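Local coordinates for uncharacterized protein Atu1872 (Agrobacterium tumefaciens, PDB 2QNT) that is of unknown function but belongs to the glyoxalase/bleomycin resistance/dioxygenase family, whose paired beta-alpha-beta-beta-beta modules often shape a metal or ligand site, at residues Y71-H82 against D118-L128. Residues are numbered along the deposited sequence; the frame is centred on the assembly and turned at random. Where two conformers were deposited one is given.
Sequences YGRRNMLLYFEH and DGHAIEVGESL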
loop_
_atom_site.group_PDB
_atom_site.type_symbol
_atom_site.label_atom_id
_atom_site.label_comp_id
_atom_site.label_asym_id
_atom_site.label_seq_id
_atom_site.Cartn_x
_atom_site.Cartn_y
_atom_site.Cartn_z
ATOM N N TYR A 71 1.240 -14.479 0.631
ATOM C CA TYR A 71 0.884 -13.153 1.181
ATOM C C TYR A 71 -0.170 -12.424 0.371
ATOM O O TYR A 71 -0.845 -11.540 0.872
ATOM C CB TYR A 71 2.149 -12.300 1.341
ATOM C CG TYR A 71 2.961 -12.653 2.538
ATOM C CD1 TYR A 71 2.411 -12.609 3.819
ATOM C CD2 TYR A 71 4.281 -13.041 2.425
ATOM C CE1 TYR A 71 3.149 -12.932 4.918
ATOM C CE2 TYR A 71 5.038 -13.350 3.519
ATOM C CZ TYR A 71 4.455 -13.326 4.778
ATOM O OH TYR A 71 5.181 -13.631 5.922
ATOM N N GLY A 72 -0.306 -12.750 -0.893
ATOM C CA GLY A 72 -1.371 -12.165 -1.681
ATOM C C GLY A 72 -2.750 -12.643 -1.307
ATOM O O GLY A 72 -3.024 -13.841 -1.397
ATOM N N ARG A 73 -3.625 -11.738 -0.859
ATOM C CA ARG A 73 -4.871 -12.140 -0.177
ATOM C C ARG A 73 -6.120 -11.326 -0.569
ATOM O O ARG A 73 -7.039 -11.190 0.210
ATOM C CB ARG A 73 -4.651 -12.172 1.349
ATOM C CG ARG A 73 -3.719 -13.277 1.776
ATOM C CD ARG A 73 -3.252 -13.226 3.242
ATOM N NE ARG A 73 -2.067 -14.070 3.415
ATOM C CZ ARG A 73 -1.294 -14.148 4.497
ATOM N NH1 ARG A 73 -1.573 -13.457 5.597
ATOM N NH2 ARG A 73 -0.245 -14.978 4.513
ATOM N N ARG A 74 -6.124 -10.833 -1.793
ATOM C CA ARG A 74 -7.247 -10.078 -2.419
ATOM C C ARG A 74 -7.867 -9.037 -1.491
ATOM O O ARG A 74 -9.070 -8.857 -1.453
ATOM C CB ARG A 74 -8.317 -11.006 -3.063
ATOM C CG ARG A 74 -7.765 -11.936 -4.186
ATOM C CD ARG A 74 -8.860 -12.412 -5.116
ATOM N NE ARG A 74 -8.375 -13.470 -5.959
ATOM C CZ ARG A 74 -9.124 -14.051 -6.873
ATOM N NH1 ARG A 74 -10.397 -13.708 -7.037
ATOM N NH2 ARG A 74 -8.592 -15.008 -7.586
ATOM N N ASN A 75 -7.001 -8.275 -0.823
ATOM C CA ASN A 75 -7.428 -7.300 0.185
ATOM C C ASN A 75 -6.853 -5.924 -0.048
ATOM O O ASN A 75 -6.999 -5.061 0.807
ATOM C CB ASN A 75 -7.084 -7.782 1.595
ATOM C CG ASN A 75 -5.607 -7.828 1.848
ATOM O OD1 ASN A 75 -4.801 -8.041 0.943
ATOM N ND2 ASN A 75 -5.246 -7.739 3.112
HETATM N N MSE A 76 -6.254 -5.720 -1.208
HETATM C CA MSE A 76 -5.559 -4.478 -1.550
HETATM C C MSE A 76 -5.257 -4.533 -3.035
HETATM O O MSE A 76 -5.162 -5.642 -3.603
HETATM C CB MSE A 76 -4.254 -4.325 -0.748
HETATM C CG MSE A 76 -3.506 -2.977 -0.932
HETATM SE SE MSE A 76 -1.929 -2.764 0.154
HETATM C CE MSE A 76 -1.622 -4.363 -0.004
ATOM N N LEU A 77 -5.080 -3.377 -3.639
ATOM C CA LEU A 77 -4.578 -3.250 -4.979
ATOM C C LEU A 77 -3.429 -2.279 -4.957
ATOM O O LEU A 77 -3.503 -1.219 -4.344
ATOM C CB LEU A 77 -5.668 -2.723 -5.925
ATOM C CG LEU A 77 -5.284 -2.548 -7.378
ATOM C CD1 LEU A 77 -4.969 -3.862 -8.086
ATOM C CD2 LEU A 77 -6.403 -1.798 -8.146
ATOM N N LEU A 78 -2.327 -2.636 -5.618
ATOM C CA LEU A 78 -1.179 -1.727 -5.785
ATOM C C LEU A 78 -1.263 -1.073 -7.159
ATOM O O LEU A 78 -1.173 -1.776 -8.178
ATOM C CB LEU A 78 0.124 -2.489 -5.613
ATOM C CG LEU A 78 0.266 -3.147 -4.251
ATOM C CD1 LEU A 78 1.413 -4.175 -4.239
ATOM C CD2 LEU A 78 0.431 -2.104 -3.164
ATOM N N TYR A 79 -1.446 0.245 -7.204
ATOM C CA TYR A 79 -1.794 0.965 -8.417
ATOM C C TYR A 79 -0.602 1.792 -8.885
ATOM O O TYR A 79 -0.127 2.697 -8.191
ATOM C CB TYR A 79 -3.050 1.839 -8.171
ATOM C CG TYR A 79 -3.377 2.739 -9.333
ATOM C CD1 TYR A 79 -3.807 2.239 -10.540
ATOM C CD2 TYR A 79 -3.234 4.094 -9.227
ATOM C CE1 TYR A 79 -4.041 3.052 -11.614
ATOM C CE2 TYR A 79 -3.492 4.945 -10.309
ATOM C CZ TYR A 79 -3.876 4.402 -11.490
ATOM O OH TYR A 79 -4.163 5.186 -12.607
ATOM N N PHE A 80 -0.171 1.482 -10.106
ATOM C CA PHE A 80 0.946 2.118 -10.810
ATOM C C PHE A 80 0.447 2.704 -12.122
ATOM O O PHE A 80 -0.537 2.239 -12.695
ATOM C CB PHE A 80 2.036 1.089 -11.196
ATOM C CG PHE A 80 2.718 0.390 -10.037
ATOM C CD1 PHE A 80 4.000 0.698 -9.688
ATOM C CD2 PHE A 80 2.126 -0.662 -9.360
ATOM C CE1 PHE A 80 4.681 0.059 -8.656
ATOM C CE2 PHE A 80 2.807 -1.327 -8.364
ATOM C CZ PHE A 80 4.060 -0.971 -8.009
ATOM N N GLU A 81 1.158 3.710 -12.605
ATOM C CA GLU A 81 0.926 4.290 -13.930
ATOM C C GLU A 81 2.214 4.261 -14.727
ATOM O O GLU A 81 3.293 4.348 -14.185
ATOM C CB GLU A 81 0.403 5.736 -13.834
ATOM C CG GLU A 81 -1.053 5.818 -13.377
ATOM C CD GLU A 81 -1.595 7.216 -13.152
ATOM O OE1 GLU A 81 -0.915 8.185 -13.524
ATOM O OE2 GLU A 81 -2.703 7.378 -12.581
ATOM N N HIS A 82 2.061 4.165 -16.039
ATOM C CA HIS A 82 3.184 4.167 -16.963
ATOM C C HIS A 82 2.860 5.126 -18.092
ATOM O O HIS A 82 1.744 5.156 -18.596
ATOM C CB HIS A 82 3.443 2.770 -17.506
ATOM C CG HIS A 82 4.795 2.564 -18.115
ATOM N ND1 HIS A 82 5.143 3.060 -19.356
ATOM C CD2 HIS A 82 5.869 1.864 -17.675
ATOM C CE1 HIS A 82 6.378 2.683 -19.640
ATOM N NE2 HIS A 82 6.845 1.966 -18.632
ATOM N N ASP A 118 4.185 -12.943 -5.027
ATOM C CA ASP A 118 3.550 -13.386 -3.791
ATOM C C ASP A 118 2.035 -13.408 -3.929
ATOM O O ASP A 118 1.339 -13.785 -2.965
ATOM C CB ASP A 118 3.962 -12.487 -2.626
ATOM C CG ASP A 118 5.390 -12.695 -2.249
ATOM O OD1 ASP A 118 5.646 -13.538 -1.360
ATOM O OD2 ASP A 118 6.259 -12.060 -2.879
ATOM N N GLY A 119 1.513 -13.034 -5.093
ATOM C CA GLY A 119 0.086 -12.986 -5.293
ATOM C C GLY A 119 -0.591 -11.676 -4.980
ATOM O O GLY A 119 -1.817 -11.600 -5.048
ATOM N N HIS A 120 0.169 -10.625 -4.674
ATOM C CA HIS A 120 -0.458 -9.331 -4.457
ATOM C C HIS A 120 -0.987 -8.819 -5.792
ATOM O O HIS A 120 -0.351 -9.051 -6.833
ATOM C CB HIS A 120 0.535 -8.296 -3.889
ATOM C CG HIS A 120 1.053 -8.633 -2.535
ATOM N ND1 HIS A 120 0.236 -8.723 -1.419
ATOM C CD2 HIS A 120 2.312 -8.888 -2.109
ATOM C CE1 HIS A 120 0.989 -9.001 -0.372
ATOM N NE2 HIS A 120 2.252 -9.109 -0.762
ATOM N N ALA A 121 -2.117 -8.120 -5.802
ATOM C CA ALA A 121 -2.740 -7.633 -7.011
ATOM C C ALA A 121 -2.143 -6.294 -7.391
ATOM O O ALA A 121 -2.077 -5.362 -6.564
ATOM C CB ALA A 121 -4.257 -7.534 -6.817
ATOM N N ILE A 122 -1.713 -6.198 -8.648
ATOM C CA ILE A 122 -1.134 -4.991 -9.231
ATOM C C ILE A 122 -1.901 -4.521 -10.451
ATOM O O ILE A 122 -2.290 -5.320 -11.307
ATOM C CB ILE A 122 0.313 -5.224 -9.709
ATOM C CG1 ILE A 122 1.245 -5.449 -8.523
ATOM C CG2 ILE A 122 0.808 -4.032 -10.531
ATOM C CD1 ILE A 122 2.583 -6.003 -8.922
ATOM N N GLU A 123 -2.065 -3.210 -10.541
ATOM C CA GLU A 123 -2.613 -2.571 -11.739
ATOM C C GLU A 123 -1.579 -1.635 -12.291
ATOM O O GLU A 123 -0.963 -0.887 -11.540
ATOM C CB GLU A 123 -3.882 -1.791 -11.371
ATOM C CG GLU A 123 -4.450 -1.000 -12.546
ATOM C CD GLU A 123 -5.732 -0.304 -12.246
ATOM O OE1 GLU A 123 -6.467 -0.745 -11.344
ATOM O OE2 GLU A 123 -5.953 0.721 -12.929
ATOM N N VAL A 124 -1.420 -1.686 -13.622
ATOM C CA VAL A 124 -0.644 -0.702 -14.362
ATOM C C VAL A 124 -1.591 -0.041 -15.334
ATOM O O VAL A 124 -2.113 -0.687 -16.237
ATOM C CB VAL A 124 0.569 -1.322 -15.064
ATOM C CG1 VAL A 124 1.265 -0.300 -15.966
ATOM C CG2 VAL A 124 1.542 -1.938 -14.069
ATOM N N GLY A 125 -1.759 1.260 -15.181
ATOM C CA GLY A 125 -2.621 2.047 -16.043
ATOM C C GLY A 125 -1.877 3.101 -16.797
ATOM O O GLY A 125 -0.789 3.559 -16.389
ATOM N N GLU A 126 -2.491 3.538 -17.894
ATOM C CA GLU A 126 -1.942 4.695 -18.583
ATOM C C GLU A 126 -2.011 5.899 -17.670
ATOM O O GLU A 126 -2.877 6.000 -16.804
ATOM C CB GLU A 126 -2.657 4.976 -19.895
ATOM C CG GLU A 126 -4.111 5.337 -19.754
ATOM C CD GLU A 126 -4.749 5.560 -21.100
ATOM O OE1 GLU A 126 -4.095 6.180 -21.977
ATOM O OE2 GLU A 126 -5.879 5.105 -21.292
ATOM N N SER A 127 -1.105 6.837 -17.898
ATOM C CA SER A 127 -0.963 7.990 -17.039
ATOM C C SER A 127 -2.229 8.827 -17.114
ATOM O O SER A 127 -2.845 8.964 -18.174
ATOM C CB SER A 127 0.268 8.811 -17.487
ATOM O OG SER A 127 1.442 8.192 -16.976
ATOM N N LEU A 128 -2.618 9.356 -15.953
ATOM C CA LEU A 128 -3.746 10.257 -15.841
ATOM C C LEU A 128 -3.226 11.672 -15.586
ATOM O O LEU A 128 -3.743 12.633 -16.150
ATOM C CB LEU A 128 -4.655 9.819 -14.681
ATOM C CG LEU A 128 -5.358 8.466 -14.836
ATOM C CD1 LEU A 128 -6.187 8.150 -13.607
ATOM C CD2 LEU A 128 -6.234 8.387 -16.096
HETATM O O HOH W 1 3.758 -15.216 -0.364
HETATM O O HOH W 2 -2.560 -8.929 -1.083
HETATM O O HOH W 3 -4.401 -10.688 -4.286
HETATM O O HOH W 4 -3.813 -8.032 -3.370
HETATM O O HOH W 5 3.881 7.377 -15.199
#
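Leu78 and Phe80 zip onto Ala121, Glu123 and Gly125 in a parallel ladder, which Leu78 N opens with a nearly straight bond (173°) to Ala121 O at 2.9 Å. On one face Phe80 CD2 meets Ile122 CG2 at 3.8 Å, and helix 19-29 packs against Leu78 and Ile122. The other face is more polar. The Tyr79 ring, swung to the side of its carbonyl carbon (chi1 173°), brings CE1 at its edge to within 3.3 Å of Glu123 OE2; the ring and carboxylate planes are 78° apart. Leu77 CD2 touches the other oxygen, Glu123 OE1, at 3.4 Å, and Arg113 forms a salt bridge to that oxygen. Farther along, Tyr79 OH donates to Glu81 OE2 (2.6 Å), while Leu128 N reaches Glu81 OE1 at 3.2 Å from well above the carboxylate plane. Before the strands, Gly72 N bonds to Asp118 O and sits over one face of the His120 imidazole; a water links His120 ND1 to Arg73 N and Asn75 OD1, while His120 NE2 is hydrogen-bonded to Phe15 O, so both ring nitrogens have a partner. Strand 76-82 also pairs antiparallel with a strand of the second subunit, continuing the sheet across the dimer. A HEPES molecule, probably from the crystallisation liquor, is hydrogen-bonded to the same Glu123 OE1, which is consistent with a ligand pocket over this face.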